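Side-chain contacts in 2-phospho-L-lactate guanylyltransferase (Methanosarcina mazei, PDB 2I5E), which probably condenses (2S)-2-phospholactate with GTP, releasing diphosphate and giving (2S)-lactyl-2-diphospho-5'-guanosine for coenzyme F420 biosynthesis: residues A[124-129]-A[147-152]; A[107-110]-A[116-119]. All coordinates share one frame; numbering follows the deposited sequence.

Contact 1: residues A[124-129]-A[147-152]; sequences GGTNAL and LTHCSI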
ATOM      1  N   GLY A 124      -2.261  -9.866   2.899  1.00 30.21           N
ATOM      2  CA  GLY A 124      -1.636 -11.046   2.188  1.00 28.21           C
ATOM      3  C   GLY A 124      -2.330 -11.611   0.930  1.00 29.18           C
ATOM      4  O   GLY A 124      -1.997 -12.689   0.503  1.00 28.26           O
ATOM      5  N   GLY A 125      -3.278 -10.876   0.316  1.00 27.06           N
ATOM      6  CA  GLY A 125      -3.870 -11.289  -0.980  1.00 27.91           C
ATOM      7  C   GLY A 125      -2.886 -11.089  -2.129  1.00 28.19           C
ATOM      8  O   GLY A 125      -1.789 -10.623  -1.872  1.00 26.89           O
ATOM      9  N   THR A 126      -3.317 -11.362  -3.385  1.00 28.58           N
ATOM     10  CA  THR A 126      -2.462 -11.266  -4.602  1.00 28.00           C
ATOM     11  C   THR A 126      -3.313 -10.493  -5.558  1.00 28.00           C
ATOM     12  O   THR A 126      -4.434 -10.892  -5.836  1.00 29.17           O
ATOM     13  CB  THR A 126      -2.232 -12.644  -5.172  1.00 28.82           C
ATOM     14  OG1 THR A 126      -1.547 -13.466  -4.197  1.00 31.59           O
ATOM     15  CG2 THR A 126      -1.360 -12.595  -6.438  1.00 26.54           C
ATOM     16  N   ASN A 127      -2.836  -9.344  -5.985  1.00 28.04           N
ATOM     17  CA  ASN A 127      -3.645  -8.456  -6.827  1.00 28.27           C
ATOM     18  C   ASN A 127      -3.348  -8.637  -8.320  1.00 28.06           C
ATOM     19  O   ASN A 127      -4.220  -8.411  -9.145  1.00 27.62           O
ATOM     20  CB  ASN A 127      -3.437  -6.964  -6.409  1.00 27.59           C
ATOM     21  CG  ASN A 127      -4.346  -6.572  -5.215  1.00 30.91           C
ATOM     22  OD1 ASN A 127      -5.231  -7.337  -4.814  1.00 28.49           O
ATOM     23  ND2 ASN A 127      -4.138  -5.408  -4.680  1.00 29.28           N
ATOM     24  N   ALA A 128      -2.124  -9.088  -8.658  1.00 27.21           N
ATOM     25  CA  ALA A 128      -1.719  -9.258 -10.039  1.00 26.33           C
ATOM     26  C   ALA A 128      -0.605 -10.296  -9.964  1.00 28.70           C
ATOM     27  O   ALA A 128       0.163 -10.329  -9.020  1.00 26.99           O
ATOM     28  CB  ALA A 128      -1.160  -7.859 -10.608  1.00 25.51           C
ATOM     29  N   LEU A 129      -0.584 -11.184 -10.960  1.00 29.44           N
ATOM     30  CA  LEU A 129       0.387 -12.240 -11.033  1.00 30.40           C
ATOM     31  C   LEU A 129       0.793 -12.360 -12.517  1.00 30.51           C
ATOM     32  O   LEU A 129      -0.078 -12.576 -13.377  1.00 28.94           O
ATOM     33  CB  LEU A 129      -0.264 -13.534 -10.552  1.00 30.42           C
ATOM     34  CG  LEU A 129       0.575 -14.737 -10.095  1.00 33.25           C
ATOM     35  CD1 LEU A 129       1.767 -14.324  -9.149  1.00 31.06           C
ATOM     36  CD2 LEU A 129      -0.404 -15.676  -9.419  1.00 28.15           C
ATOM     37  N   LEU A 147       1.995 -15.001   0.095  1.00 33.87           N
ATOM     38  CA  LEU A 147       3.065 -15.909   0.608  1.00 32.67           C
ATOM     39  C   LEU A 147       3.007 -17.255  -0.135  1.00 32.29           C
ATOM     40  O   LEU A 147       4.004 -17.729  -0.573  1.00 33.32           O
ATOM     41  CB  LEU A 147       2.936 -16.079   2.150  1.00 32.26           C
ATOM     42  CG  LEU A 147       3.336 -14.851   3.054  1.00 31.98           C
ATOM     43  CD1 LEU A 147       3.183 -15.046   4.593  1.00 26.85           C
ATOM     44  CD2 LEU A 147       4.772 -14.396   2.772  1.00 30.00           C
ATOM     45  N   THR A 148       1.826 -17.805  -0.362  1.00 34.91           N
ATOM     46  CA  THR A 148       1.694 -19.044  -1.090  1.00 34.71           C
ATOM     47  C   THR A 148       2.251 -19.039  -2.520  1.00 37.33           C
ATOM     48  O   THR A 148       2.891 -20.037  -2.941  1.00 39.45           O
ATOM     49  CB  THR A 148       0.276 -19.477  -1.106  1.00 35.05           C
ATOM     50  OG1 THR A 148      -0.176 -19.589   0.232  1.00 35.82           O
ATOM     51  CG2 THR A 148       0.172 -20.916  -1.715  1.00 34.39           C
ATOM     52  N   HIS A 149       1.997 -17.957  -3.286  1.00 35.75           N
ATOM     53  CA  HIS A 149       2.524 -17.777  -4.658  1.00 33.02           C
ATOM     54  C   HIS A 149       4.020 -17.542  -4.769  1.00 33.79           C
ATOM     55  O   HIS A 149       4.711 -17.925  -5.789  1.00 31.75           O
ATOM     56  CB  HIS A 149       1.786 -16.575  -5.366  1.00 32.51           C
ATOM     57  CG  HIS A 149       0.346 -16.852  -5.666  1.00 28.85           C
ATOM     58  ND1 HIS A 149      -0.653 -15.910  -5.505  1.00 31.35           N
ATOM     59  CD2 HIS A 149      -0.255 -17.942  -6.212  1.00 25.92           C
ATOM     60  CE1 HIS A 149      -1.822 -16.449  -5.820  1.00 32.47           C
ATOM     61  NE2 HIS A 149      -1.613 -17.666  -6.287  1.00 26.03           N
ATOM     62  N   CYS A 150       4.577 -16.880  -3.763  1.00 34.21           N
ATOM     63  CA  CYS A 150       6.025 -16.780  -3.745  1.00 34.87           C
ATOM     64  C   CYS A 150       6.598 -18.195  -3.492  1.00 36.98           C
ATOM     65  O   CYS A 150       7.655 -18.547  -4.038  1.00 37.92           O
ATOM     66  CB  CYS A 150       6.486 -15.881  -2.603  1.00 36.22           C
ATOM     67  SG  CYS A 150       6.023 -14.166  -2.781  1.00 32.57           S
ATOM     68  N   SER A 151       5.962 -18.963  -2.633  1.00 39.44           N
ATOM     69  CA  SER A 151       6.563 -20.260  -2.254  1.00 43.88           C
ATOM     70  C   SER A 151       6.219 -21.374  -3.275  1.00 43.95           C
ATOM     71  O   SER A 151       7.009 -22.318  -3.459  1.00 44.64           O
ATOM     72  CB  SER A 151       6.249 -20.647  -0.791  1.00 44.66           C
ATOM     73  OG  SER A 151       5.233 -21.617  -0.720  1.00 50.21           O
ATOM     74  N   ILE A 152       5.063 -21.244  -3.939  1.00 44.58           N
ATOM     75  CA  ILE A 152       4.799 -21.993  -5.205  1.00 44.14           C
ATOM     76  C   ILE A 152       5.914 -21.678  -6.219  1.00 45.12           C
ATOM     77  O   ILE A 152       6.407 -22.571  -6.856  1.00 45.24           O
ATOM     78  CB  ILE A 152       3.339 -21.841  -5.817  1.00 44.30           C
ATOM     79  CG1 ILE A 152       2.255 -22.432  -4.918  1.00 43.19           C
ATOM     80  CG2 ILE A 152       3.207 -22.571  -7.218  1.00 45.26           C
ATOM     81  CD1 ILE A 152       0.797 -21.801  -5.187  1.00 42.16           C
TER
HETATM   82  O   HOH W   1       0.152 -13.903   1.841  1.00 30.38           O
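T126 and H149 meet through a single side-chain hydrogen bond, T126 OG1 to H149 ND1 at 2.9 Å. The hydroxyl comes in at the edge of the imidazole, near the ring plane. Setting OG1 beside the T126 backbone N, with CG2 anti to that N (chi1 -61°), brings both branches to the same nitrogen: the methyl CG2 lies 3.5 Å from H149 ND1. OG1 is also hydrogen-bonded to the hydroxyl of S145, at the start of helix 145-154, which carries H149. The far nitrogen of the ring, NE2, pairs with the backbone N of K140, so the imidazole is held at both its nitrogens.

The apolar part is a CH-pi contact. L129 CD2 stands over one face of the ring, 3.8 Å from the centroid of the H149 imidazole and 2° off its normal, practically on its centre. The other branch, CD1, packs on V116 and I118 of the adjoining strand 116-120. Y141 adds an edge-to-face contact with the imidazole.

A water completes the join at the loop end of the strand. It donates to G124 O and accepts from L147 N, each at 2.8 Å, and so occupies an amide in the first turn of helix 145-154. Between T126 and L129 the chain turns a corner at N127, where a classic beta bulge sets N127 and A128 both against V119; T126 and L129, before and after it, thus reach the same histidine.

Chemically, H149 acts as a buried polar link between strand and helix: bonds at both nitrogens fix the ring's rotation, while the L129 methyl packs against one of its faces.

Contact 2: residues A[107-110]-A[116-119]; sequences KEIS and VCIV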
ATOM      1  N   LYS A 107       2.766  -2.262 -17.686  1.00 35.65           N
ATOM      2  CA  LYS A 107       4.022  -2.323 -18.501  1.00 38.88           C
ATOM      3  C   LYS A 107       5.130  -2.839 -17.633  1.00 36.86           C
ATOM      4  O   LYS A 107       5.771  -3.788 -18.034  1.00 37.52           O
ATOM      5  CB  LYS A 107       4.393  -0.932 -19.137  1.00 37.92           C
ATOM      6  CG  LYS A 107       3.437  -0.530 -20.307  1.00 43.70           C
ATOM      7  CD  LYS A 107       3.393   0.981 -20.686  1.00 44.36           C
ATOM      8  CE  LYS A 107       4.767   1.663 -20.973  1.00 51.04           C
ATOM      9  NZ  LYS A 107       4.757   2.748 -22.175  1.00 49.86           N
ATOM     10  N   GLU A 108       5.319  -2.276 -16.425  1.00 36.98           N
ATOM     11  CA  GLU A 108       6.437  -2.729 -15.552  1.00 38.92           C
ATOM     12  C   GLU A 108       6.274  -4.109 -15.019  1.00 38.20           C
ATOM     13  O   GLU A 108       7.242  -4.880 -14.955  1.00 39.29           O
ATOM     14  CB  GLU A 108       6.779  -1.777 -14.383  1.00 38.91           C
ATOM     15  CG  GLU A 108       6.863  -0.324 -14.768  1.00 39.91           C
ATOM     16  CD  GLU A 108       7.316   0.613 -13.620  1.00 43.52           C
ATOM     17  OE1 GLU A 108       7.599   1.793 -13.909  1.00 50.45           O
ATOM     18  OE2 GLU A 108       7.339   0.207 -12.442  1.00 46.71           O
ATOM     19  N   ILE A 109       5.057  -4.460 -14.608  1.00 37.01           N
ATOM     20  CA  ILE A 109       4.850  -5.838 -14.131  1.00 34.74           C
ATOM     21  C   ILE A 109       5.208  -6.903 -15.177  1.00 35.88           C
ATOM     22  O   ILE A 109       5.943  -7.894 -14.900  1.00 36.71           O
ATOM     23  CB  ILE A 109       3.461  -6.048 -13.603  1.00 33.60           C
ATOM     24  CG1 ILE A 109       3.251  -5.248 -12.343  1.00 31.57           C
ATOM     25  CG2 ILE A 109       3.195  -7.608 -13.219  1.00 35.35           C
ATOM     26  CD1 ILE A 109       1.669  -4.817 -12.155  1.00 21.99           C
ATOM     27  N   SER A 110       4.707  -6.738 -16.382  1.00 35.90           N
ATOM     28  CA  SER A 110       4.940  -7.758 -17.375  1.00 39.01           C
ATOM     29  C   SER A 110       6.355  -7.669 -18.019  1.00 39.61           C
ATOM     30  O   SER A 110       6.648  -8.467 -18.846  1.00 39.81           O
ATOM     31  CB  SER A 110       3.861  -7.673 -18.460  1.00 41.52           C
ATOM     32  OG  SER A 110       3.677  -6.345 -18.948  1.00 43.33           O
ATOM     33  N   VAL A 116       8.472 -14.963 -12.251  1.00 37.38           N
ATOM     34  CA  VAL A 116       7.112 -14.474 -11.870  1.00 36.30           C
ATOM     35  C   VAL A 116       7.137 -13.096 -11.295  1.00 37.01           C
ATOM     36  O   VAL A 116       8.150 -12.674 -10.718  1.00 35.31           O
ATOM     37  CB  VAL A 116       6.174 -15.549 -11.202  1.00 38.86           C
ATOM     38  CG1 VAL A 116       6.812 -16.970 -11.080  1.00 34.88           C
ATOM     39  CG2 VAL A 116       5.340 -15.049  -9.954  1.00 33.35           C
ATOM     40  N   CYS A 117       6.134 -12.275 -11.613  1.00 35.80           N
ATOM     41  CA  CYS A 117       6.048 -11.026 -10.849  1.00 33.80           C
ATOM     42  C   CYS A 117       4.766 -11.031 -10.081  1.00 34.66           C
ATOM     43  O   CYS A 117       3.678 -11.378 -10.591  1.00 30.60           O
ATOM     44  CB  CYS A 117       6.150  -9.811 -11.718  1.00 34.47           C
ATOM     45  SG  CYS A 117       6.145  -8.262 -10.845  1.00 35.60           S
ATOM     46  N   ILE A 118       4.910 -10.676  -8.808  1.00 33.23           N
ATOM     47  CA  ILE A 118       3.782 -10.610  -7.965  1.00 33.19           C
ATOM     48  C   ILE A 118       3.558  -9.296  -7.201  1.00 30.49           C
ATOM     49  O   ILE A 118       4.511  -8.725  -6.586  1.00 31.48           O
ATOM     50  CB  ILE A 118       3.691 -11.850  -7.171  1.00 33.41           C
ATOM     51  CG1 ILE A 118       2.774 -11.673  -5.972  1.00 37.41           C
ATOM     52  CG2 ILE A 118       5.060 -12.401  -6.834  1.00 40.05           C
ATOM     53  CD1 ILE A 118       2.587 -12.919  -5.318  1.00 28.96           C
ATOM     54  N   VAL A 119       2.325  -8.808  -7.340  1.00 29.49           N
ATOM     55  CA  VAL A 119       1.750  -7.654  -6.662  1.00 28.60           C
ATOM     56  C   VAL A 119       0.838  -8.014  -5.456  1.00 28.13           C
ATOM     57  O   VAL A 119      -0.247  -8.636  -5.639  1.00 27.84           O
ATOM     58  CB  VAL A 119       0.878  -6.848  -7.670  1.00 31.10           C
ATOM     59  CG1 VAL A 119       0.553  -5.451  -7.134  1.00 28.71           C
ATOM     60  CG2 VAL A 119       1.647  -6.782  -8.992  1.00 31.48           C
TER
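I109, in the last turn of helix 103-109, leans on C117 and V119 of the following strand. From CB the side chain splits into two branches, one for each neighbour. The short branch, CG2, is anti to the backbone N and ends 3.8 Å from C117 SG, with C117 CB slightly farther away. The long branch starts beside the backbone N (chi1 -67°). Its CG1 already lies 4.0 Å from V119 CG2, and CD1 at the tip closes to 3.7 Å from the same V119 CG2, the two side chains crossing at about a right angle. Behind the fork, the main chain takes part too: I109 O sits 3.7 Å from C117 CB.

The isoleucine therefore straddles alternate residues of one strand face, missing I118, whose side chain leaves from the other face and touches H149 and F146 of helix 145-154. Y163 touches all three residues of the contact, and F130 of the neighbouring strand also packs on I109. A short helix laid on a central mixed sheet by apolar side chains, with another helix on the reverse face, is typical of the three-layer alpha/beta/alpha sandwich of GT-A-like nucleotidyltransferases.

From the N terminus, the chain first meets contact 2, where helix 103-109 runs through a six-residue connection into strand 116-120 and is drawn back against it. Strand 126-131 follows and lies antiparallel beside that strand; contact 1 then closes the longer loop to helix 145-154. The two closures are in series, neither nested nor crossed, with centres about 12 Å apart. Their seam is the strand pair: V119 O receives N127 N at 2.7 Å, and V119 N meets A128 O at 3.1 Å, both probable hydrogen bonds. Together the contacts fix a helix to each face of the mixed central sheet.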